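Local coordinates for protein TetR-family transcriptional regulator (Pectobacterium atrosepticum, PDB 2HYT) that probably binds regulatory DNA through an N-terminal helix-turn-helix domain and controls transcription, as other regulators of the TetR family do, at residues K57-A61 and A115-G119; D85-F89 and L139-V145; F89-C93 and S131-I136. The contacts are given in a common frame with arbitrary orientation. Where two conformers were deposited one is given. Residues are numbered along the deposited sequence.

The three contacts sit in a mainly helical chain without strands. Contact 1, near the predicted helix-turn-helix of residues 34-53, packs the start of helix 56-81 against the end of helix 103-117; contacts 2 and 3 lie on the other side of the chain's centre, in the C-terminal domain. Centres of contacts 1 and 2 are about 35 Å apart, those of 1 and 3 about 27 Å. Contacts 2 and 3, only about 9 Å apart between centres, are successive parts of one interface between helices 85-98 and 122-141 and share Phe89. An ethanediol, probably from the crystallisation liquor, binds beside contact 3; helix 56-81 spans the distance, beginning at contact 1 and touching contact 3 near its end.

Contact 1: K57-A61 and A115-G119; sequences KGLLA and AVLGG
Residues 57-61 form regular helix near the start of helix 56-81, with the Ala61 N to Lys57 O hydrogen bond of 2.9 Å closing one turn. Against this turn comes the last part of helix 103-117, and the two backbones are nearest where the CA atoms of Lys57 and Val116 stand 7.2 Å apart. Val116 (chi1 t) points its CB toward segment 57-61. Its CG1 lies 3.7 Å from Lys57 CG, and its CB is 3.8 Å from Leu60 CD2, so the compact branched side chain fits between an aliphatic stem and a leucine. Lys57, m at chi1 and t from chi2 to chi4, stretches along the surface: its methylenes serve as apolar cover while NZ remains in solvent, where a water 2.7 Å from NZ donates to Val116 O at 2.8 Å. In the TetR fold, helix 56-81 links the DNA-binding domain to the C-terminal domain, and here helix 103-117 ends against its first turns; Leu59, on another face, packs into the helix-turn-helix domain on Leu18, Phe25 and Leu38. Leu117 (chi1 m, chi2 t) starts off sideways but reaches across. Its CG lies 4.0 Å from Leu60 CD2 (Leu60 t, p), its CD1 4.0 Å from Ala61 CB, and its CD2 3.9 Å from Lys57 O; the small Ala61 leaves room for that CD1 methyl. Gly118 then breaks the helix at phi/psi 80/30, a positive phi that glycine adopts readily, and Gly119 follows at 79/-162, where a CB would strike the preceding carbonyl oxygen.

Contact 2: D85-F89 and L139-V145; sequences DWEGF and LIRQGVV
Leu139, Trp86 and Asp85 bury the most surface where the first turn of helix 85-98 meets the end of helix 122-141. Leu139 (m, t) points toward segment 85-89, whose Asp85 CA is 7.4 Å from Leu139 CA; its CD1 lies 3.8 Å from Phe89 CB and its CD2 3.9 Å from Asp85 CB, a branched end filling the space between them. Trp86 (chi1 t, chi2 -116°) offers a broad apolar surface: Leu139 CD1 is at the ring edge, Val145 CG2 is 3.7 Å from CZ3, and Val144 CG1 is 3.9 Å from Trp86 CB. Asp85 (chi1 m), at the exposed margin, accepts a hydrogen bond on OD2 from Gln142 NE2 at 2.7 Å. Gly143, phi/psi 77/15, turns the chain back, bringing Val144 and Val145 against Trp86; Val145 N bonds to Leu139 O at 3.1 Å. Val144 N also bonds to Leu139 O, and Gly143 N to Ile140 O, both at 3.0 Å, which with the positive phi of Gly143 makes a Schellman motif ending a helix of the C-terminal domain.

Contact 3: F89-C93 and S131-I136; sequences FRCRC and SMQRLI. With EDO (1,2-ethanediol), chain B.
At the apolar centre the ring of Phe89 (chi1 t, chi2 79°) meets three side chains of segment 131-136. Selenomethionine Met132 (t, p, p) brings SE to 3.7 Å from Phe89 CE1, 5.0 Å from the ring centroid and in the plane of the ring, an edge-on Met-aromatic contact suited to a flexible, polarisable side chain. Leu135 (t, p) sets CD2 3.8 Å from Phe89 CD1, also at the edge, and Ile136 (m, m) brings CD1 to 3.9 Å from Phe89 CE1. Cys93, a small apolar side chain, places SG 4.1 Å from Met132 CE. The segments are regular helix running nearly antiparallel, at 161° with a signed crossing angle of -161°; their axes approach to 12.1 Å, a gap bridged by long side chains, and the nearest CA pair is Phe89 and Leu135 at 7.7 Å. This is part of the helical bundle of the TetR C-terminal domain, in which Ile157 of helix 150-170 and Leu189 of helix 174-190 also cover Phe89. Outward, Arg92 extends with chi1 to chi3 t, long enough to span the gap: its NH2 donates to Ser131 OG at 2.9 Å, and NH1 reaches a water at 3.0 Å that donates to Ser131 O at 2.7 Å. Arg92 NE gives a 2.9 Å hydrogen bond to O1 of the bound ethanediol, while NH1 also makes a hydrogen bond to Ser79 OG of helix 56-81.

Contact 1: K57-A61 and A115-G119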
loop_
_atom_site.group_PDB
_atom_site.type_symbol
_atom_site.label_atom_id
_atom_site.label_comp_id
_atom_site.label_asym_id
_atom_site.label_seq_id
_atom_site.Cartn_x
_atom_site.Cartn_y
_atom_site.Cartn_z
ATOM N N LYS A 57 11.324 -7.871 15.648
ATOM C CA LYS A 57 10.349 -7.753 14.584
ATOM C C LYS A 57 9.051 -8.487 14.914
ATOM O O LYS A 57 7.958 -8.048 14.608
ATOM C CB LYS A 57 10.933 -8.292 13.278
ATOM C CG LYS A 57 12.054 -7.445 12.742
ATOM C CD LYS A 57 12.491 -8.037 11.373
ATOM C CE LYS A 57 13.740 -7.359 10.784
ATOM N NZ LYS A 57 14.063 -7.963 9.435
ATOM N N GLY A 58 9.199 -9.643 15.547
ATOM C CA GLY A 58 8.046 -10.423 15.978
ATOM C C GLY A 58 7.178 -9.665 17.008
ATOM O O GLY A 58 5.959 -9.682 17.006
ATOM N N LEU A 59 7.869 -9.013 17.942
ATOM C CA LEU A 59 7.220 -8.160 18.929
ATOM C C LEU A 59 6.483 -7.022 18.225
ATOM O O LEU A 59 5.293 -6.757 18.499
ATOM C CB LEU A 59 8.240 -7.644 19.919
ATOM C CG LEU A 59 7.695 -6.694 20.994
ATOM C CD1 LEU A 59 6.441 -7.223 21.727
ATOM C CD2 LEU A 59 8.878 -6.336 21.994
ATOM N N LEU A 60 7.190 -6.350 17.317
ATOM C CA LEU A 60 6.570 -5.265 16.562
ATOM C C LEU A 60 5.299 -5.758 15.842
ATOM O O LEU A 60 4.251 -5.095 15.884
ATOM C CB LEU A 60 7.519 -4.645 15.549
ATOM C CG LEU A 60 6.949 -3.464 14.750
ATOM C CD1 LEU A 60 6.528 -2.280 15.631
ATOM C CD2 LEU A 60 7.947 -3.051 13.638
ATOM N N ALA A 61 5.365 -6.916 15.188
ATOM C CA ALA A 61 4.183 -7.442 14.487
ATOM C C ALA A 61 3.029 -7.658 15.436
ATOM O O ALA A 61 1.855 -7.325 15.132
ATOM C CB ALA A 61 4.535 -8.719 13.715
ATOM N N ALA A 115 8.703 0.600 7.666
ATOM C CA ALA A 115 10.111 0.368 7.325
ATOM C C ALA A 115 10.570 -1.052 7.647
ATOM O O ALA A 115 11.351 -1.654 6.909
ATOM C CB ALA A 115 11.005 1.357 8.124
ATOM N N VAL A 116 10.073 -1.593 8.757
ATOM C CA VAL A 116 10.574 -2.871 9.297
ATOM C C VAL A 116 9.836 -4.092 8.755
ATOM O O VAL A 116 10.457 -5.149 8.475
ATOM C CB VAL A 116 10.493 -2.865 10.837
ATOM C CG1 VAL A 116 10.809 -4.241 11.443
ATOM C CG2 VAL A 116 11.470 -1.815 11.436
ATOM N N LEU A 117 8.525 -3.984 8.635
ATOM C CA LEU A 117 7.690 -5.116 8.239
ATOM C C LEU A 117 7.149 -4.981 6.821
ATOM O O LEU A 117 6.553 -5.936 6.330
ATOM C CB LEU A 117 6.523 -5.322 9.199
ATOM C CG LEU A 117 6.868 -5.504 10.674
ATOM C CD1 LEU A 117 5.551 -5.512 11.473
ATOM C CD2 LEU A 117 7.693 -6.739 10.891
ATOM N N GLY A 118 7.382 -3.845 6.177
ATOM C CA GLY A 118 6.841 -3.581 4.849
ATOM C C GLY A 118 5.395 -3.148 4.845
ATOM O O GLY A 118 4.662 -3.369 3.870
ATOM N N GLY A 119 4.952 -2.488 5.901
ATOM C CA GLY A 119 3.567 -2.057 5.996
ATOM C C GLY A 119 2.606 -3.154 6.404
ATOM O O GLY A 119 3.019 -4.173 6.962
HETATM O O HOH W 1 13.178 -5.685 8.198
#

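Contact 2: D85-F89 and L139-V145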
loop_
_atom_site.group_PDB
_atom_site.type_symbol
_atom_site.label_atom_id
_atom_site.label_comp_id
_atom_site.label_asym_id
_atom_site.label_seq_id
_atom_site.Cartn_x
_atom_site.Cartn_y
_atom_site.Cartn_z
ATOM N N ASP A 85 -25.892 7.979 7.108
ATOM C CA ASP A 85 -24.896 6.972 6.799
ATOM C C ASP A 85 -23.808 7.473 5.840
ATOM O O ASP A 85 -22.639 7.056 5.956
ATOM C CB ASP A 85 -25.547 5.702 6.325
ATOM C CG ASP A 85 -26.453 5.081 7.418
ATOM O OD1 ASP A 85 -26.157 5.290 8.616
ATOM O OD2 ASP A 85 -27.460 4.464 7.075
ATOM N N TRP A 86 -24.176 8.365 4.934
ATOM C CA TRP A 86 -23.150 8.957 4.059
ATOM C C TRP A 86 -22.168 9.790 4.878
ATOM O O TRP A 86 -20.938 9.672 4.711
ATOM C CB TRP A 86 -23.768 9.826 2.975
ATOM C CG TRP A 86 -22.738 10.499 2.137
ATOM C CD1 TRP A 86 -22.522 11.843 2.047
ATOM C CD2 TRP A 86 -21.765 9.879 1.274
ATOM N NE1 TRP A 86 -21.476 12.097 1.192
ATOM C CE2 TRP A 86 -20.997 10.915 0.699
ATOM C CE3 TRP A 86 -21.486 8.574 0.917
ATOM C CZ2 TRP A 86 -19.948 10.664 -0.208
ATOM C CZ3 TRP A 86 -20.448 8.328 0.030
ATOM C CH2 TRP A 86 -19.716 9.378 -0.546
ATOM N N GLU A 87 -22.681 10.601 5.792
ATOM C CA GLU A 87 -21.803 11.427 6.630
ATOM C C GLU A 87 -20.976 10.544 7.557
ATOM O O GLU A 87 -19.825 10.841 7.829
ATOM C CB GLU A 87 -22.606 12.469 7.412
ATOM C CG GLU A 87 -23.344 13.465 6.532
ATOM C CD GLU A 87 -22.426 14.326 5.679
ATOM O OE1 GLU A 87 -21.287 14.603 6.099
ATOM O OE2 GLU A 87 -22.858 14.729 4.589
ATOM N N GLY A 88 -21.543 9.426 8.006
ATOM C CA GLY A 88 -20.796 8.499 8.816
ATOM C C GLY A 88 -19.625 7.879 8.039
ATOM O O GLY A 88 -18.540 7.621 8.581
ATOM N N PHE A 89 -19.854 7.604 6.764
ATOM C CA PHE A 89 -18.805 7.059 5.894
ATOM C C PHE A 89 -17.708 8.101 5.679
ATOM O O PHE A 89 -16.529 7.772 5.797
ATOM C CB PHE A 89 -19.444 6.617 4.558
ATOM C CG PHE A 89 -18.460 6.487 3.431
ATOM C CD1 PHE A 89 -17.679 5.393 3.330
ATOM C CD2 PHE A 89 -18.353 7.472 2.457
ATOM C CE1 PHE A 89 -16.782 5.254 2.272
ATOM C CE2 PHE A 89 -17.480 7.340 1.406
ATOM C CZ PHE A 89 -16.672 6.214 1.319
ATOM N N LEU A 139 -24.434 1.137 1.647
ATOM C CA LEU A 139 -24.713 2.416 0.997
ATOM C C LEU A 139 -25.202 2.255 -0.429
ATOM O O LEU A 139 -26.022 3.044 -0.913
ATOM C CB LEU A 139 -23.450 3.283 0.997
ATOM C CG LEU A 139 -23.006 3.779 2.386
ATOM C CD1 LEU A 139 -21.564 4.316 2.353
ATOM C CD2 LEU A 139 -23.966 4.876 2.907
ATOM N N ILE A 140 -24.697 1.226 -1.115
ATOM C CA ILE A 140 -25.233 0.925 -2.454
ATOM C C ILE A 140 -26.685 0.432 -2.368
ATOM O O ILE A 140 -27.571 0.886 -3.112
ATOM C CB ILE A 140 -24.332 -0.060 -3.217
ATOM C CG1 ILE A 140 -23.027 0.627 -3.577
ATOM C CG2 ILE A 140 -25.082 -0.508 -4.517
ATOM C CD1 ILE A 140 -21.883 -0.348 -3.962
ATOM N N ARG A 141 -26.953 -0.475 -1.430
ATOM C CA ARG A 141 -28.305 -0.959 -1.229
ATOM C C ARG A 141 -29.278 0.179 -0.886
ATOM O O ARG A 141 -30.400 0.177 -1.371
ATOM C CB ARG A 141 -28.320 -2.019 -0.122
ATOM C CG ARG A 141 -27.744 -3.366 -0.540
ATOM C CD ARG A 141 -27.794 -4.311 0.599
ATOM N NE ARG A 141 -27.196 -5.594 0.254
ATOM C CZ ARG A 141 -27.884 -6.654 -0.129
ATOM N NH1 ARG A 141 -29.197 -6.595 -0.243
ATOM N NH2 ARG A 141 -27.251 -7.773 -0.425
ATOM N N GLN A 142 -28.839 1.148 -0.092
ATOM C CA GLN A 142 -29.640 2.321 0.265
ATOM C C GLN A 142 -29.898 3.286 -0.897
ATOM O O GLN A 142 -30.786 4.184 -0.791
ATOM C CB GLN A 142 -28.959 3.101 1.391
ATOM C CG GLN A 142 -28.939 2.456 2.738
ATOM C CD GLN A 142 -28.695 3.436 3.865
ATOM O OE1 GLN A 142 -29.414 4.451 3.977
ATOM N NE2 GLN A 142 -27.758 3.111 4.758
ATOM N N GLY A 143 -29.185 3.108 -2.005
ATOM C CA GLY A 143 -29.274 4.027 -3.136
ATOM C C GLY A 143 -28.515 5.312 -2.913
ATOM O O GLY A 143 -28.704 6.284 -3.674
ATOM N N VAL A 144 -27.648 5.332 -1.910
ATOM C CA VAL A 144 -26.820 6.511 -1.628
ATOM C C VAL A 144 -25.592 6.554 -2.536
ATOM O O VAL A 144 -25.275 7.614 -3.110
ATOM C CB VAL A 144 -26.395 6.567 -0.120
ATOM C CG1 VAL A 144 -25.402 7.702 0.172
ATOM C CG2 VAL A 144 -27.667 6.679 0.791
ATOM N N VAL A 145 -24.910 5.411 -2.643
ATOM C CA VAL A 145 -23.709 5.233 -3.468
ATOM C C VAL A 145 -24.090 4.524 -4.762
ATOM O O VAL A 145 -24.872 3.563 -4.779
ATOM C CB VAL A 145 -22.593 4.511 -2.695
ATOM C CG1 VAL A 145 -21.417 3.953 -3.639
ATOM C CG2 VAL A 145 -22.036 5.438 -1.622
#

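Contact 3: F89-C93 and S131-I136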
loop_
_atom_site.group_PDB
_atom_site.type_symbol
_atom_site.label_atom_id
_atom_site.label_comp_id
_atom_site.label_asym_id
_atom_site.label_seq_id
_atom_site.Cartn_x
_atom_site.Cartn_y
_atom_site.Cartn_z
ATOM N N PHE A 89 -19.854 7.604 6.764
ATOM C CA PHE A 89 -18.805 7.059 5.894
ATOM C C PHE A 89 -17.708 8.101 5.679
ATOM O O PHE A 89 -16.529 7.772 5.797
ATOM C CB PHE A 89 -19.444 6.617 4.558
ATOM C CG PHE A 89 -18.460 6.487 3.431
ATOM C CD1 PHE A 89 -17.679 5.393 3.330
ATOM C CD2 PHE A 89 -18.353 7.472 2.457
ATOM C CE1 PHE A 89 -16.782 5.254 2.272
ATOM C CE2 PHE A 89 -17.480 7.340 1.406
ATOM C CZ PHE A 89 -16.672 6.214 1.319
ATOM N N ARG A 90 -18.083 9.345 5.392
ATOM C CA ARG A 90 -17.078 10.448 5.252
ATOM C C ARG A 90 -16.303 10.586 6.545
ATOM O O ARG A 90 -15.085 10.743 6.529
ATOM C CB ARG A 90 -17.746 11.777 4.915
ATOM C CG ARG A 90 -18.326 11.808 3.494
ATOM C CD ARG A 90 -19.024 13.155 3.174
ATOM N NE ARG A 90 -18.231 14.313 3.545
ATOM C CZ ARG A 90 -18.707 15.514 3.855
ATOM N NH1 ARG A 90 -20.009 15.763 3.824
ATOM N NH2 ARG A 90 -17.863 16.479 4.201
ATOM N N CYS A 91 -17.007 10.561 7.668
ATOM C CA CYS A 91 -16.367 10.728 8.963
ATOM C C CYS A 91 -15.386 9.603 9.265
ATOM O O CYS A 91 -14.325 9.860 9.782
ATOM C CB CYS A 91 -17.424 10.799 10.044
ATOM S SG CYS A 91 -16.769 11.153 11.635
ATOM N N ARG A 92 -15.764 8.375 8.918
ATOM C CA ARG A 92 -14.907 7.215 9.108
ATOM C C ARG A 92 -13.632 7.336 8.245
ATOM O O ARG A 92 -12.490 7.094 8.718
ATOM C CB ARG A 92 -15.660 5.965 8.742
ATOM C CG ARG A 92 -14.857 4.719 8.814
ATOM C CD ARG A 92 -15.750 3.517 8.751
ATOM N NE ARG A 92 -15.008 2.333 8.335
ATOM C CZ ARG A 92 -15.498 1.106 8.369
ATOM N NH1 ARG A 92 -16.721 0.870 8.824
ATOM N NH2 ARG A 92 -14.725 0.103 7.946
ATOM N N CYS A 93 -13.828 7.695 6.979
ATOM C CA CYS A 93 -12.687 7.894 6.095
ATOM C C CYS A 93 -11.755 9.009 6.605
ATOM O O CYS A 93 -10.513 8.827 6.650
ATOM C CB CYS A 93 -13.117 8.168 4.658
ATOM S SG CYS A 93 -13.943 6.804 3.826
ATOM N N SER A 131 -14.177 -4.979 5.875
ATOM C CA SER A 131 -14.933 -4.075 6.745
ATOM C C SER A 131 -15.506 -2.932 5.923
ATOM O O SER A 131 -16.690 -2.619 6.006
ATOM C CB SER A 131 -14.066 -3.532 7.851
ATOM O OG SER A 131 -14.809 -2.674 8.694
HETATM N N MSE A 132 -14.684 -2.288 5.115
HETATM C CA MSE A 132 -15.187 -1.206 4.275
HETATM C C MSE A 132 -16.218 -1.711 3.266
HETATM O O MSE A 132 -17.189 -1.017 2.956
HETATM C CB MSE A 132 -14.021 -0.507 3.570
HETATM C CG MSE A 132 -14.448 0.543 2.599
HETATM SE SE MSE A 132 -15.382 1.991 3.467
HETATM C CE MSE A 132 -13.969 2.821 4.590
ATOM N N GLN A 133 -16.019 -2.921 2.750
ATOM C CA GLN A 133 -16.970 -3.547 1.820
ATOM C C GLN A 133 -18.378 -3.624 2.429
ATOM O O GLN A 133 -19.363 -3.338 1.745
ATOM C CB GLN A 133 -16.494 -4.957 1.439
ATOM C CG GLN A 133 -17.417 -5.670 0.495
ATOM C CD GLN A 133 -16.913 -7.057 0.206
ATOM O OE1 GLN A 133 -15.739 -7.364 0.474
ATOM N NE2 GLN A 133 -17.780 -7.895 -0.335
ATOM N N ARG A 134 -18.481 -4.020 3.701
ATOM C CA ARG A 134 -19.792 -4.116 4.388
ATOM C C ARG A 134 -20.493 -2.765 4.343
ATOM O O ARG A 134 -21.697 -2.653 4.028
ATOM C CB ARG A 134 -19.638 -4.525 5.852
ATOM C CG ARG A 134 -19.304 -5.986 6.078
ATOM C CD ARG A 134 -19.312 -6.321 7.570
ATOM N NE ARG A 134 -18.073 -5.909 8.229
ATOM C CZ ARG A 134 -17.967 -5.510 9.498
ATOM N NH1 ARG A 134 -19.024 -5.441 10.300
ATOM N NH2 ARG A 134 -16.783 -5.174 9.975
ATOM N N LEU A 135 -19.735 -1.723 4.640
ATOM C CA LEU A 135 -20.293 -0.377 4.616
ATOM C C LEU A 135 -20.727 0.074 3.187
ATOM O O LEU A 135 -21.791 0.619 2.976
ATOM C CB LEU A 135 -19.289 0.587 5.249
ATOM C CG LEU A 135 -19.713 2.059 5.290
ATOM C CD1 LEU A 135 -21.043 2.252 6.002
ATOM C CD2 LEU A 135 -18.597 2.895 5.987
ATOM N N ILE A 136 -19.836 -0.086 2.206
ATOM C CA ILE A 136 -20.161 0.233 0.819
ATOM C C ILE A 136 -21.387 -0.516 0.317
ATOM O O ILE A 136 -22.231 0.077 -0.327
ATOM C CB ILE A 136 -18.926 0.005 -0.085
ATOM C CG1 ILE A 136 -17.860 0.996 0.308
ATOM C CG2 ILE A 136 -19.300 0.109 -1.546
ATOM C CD1 ILE A 136 -18.238 2.451 0.005
HETATM C C1 EDO B . -11.252 3.163 6.996
HETATM O O1 EDO B . -12.234 2.303 7.616
HETATM C C2 EDO B . -10.203 2.273 6.322
HETATM O O2 EDO B . -10.756 1.606 5.154
HETATM O O HOH W 2 -17.973 -1.827 8.256
#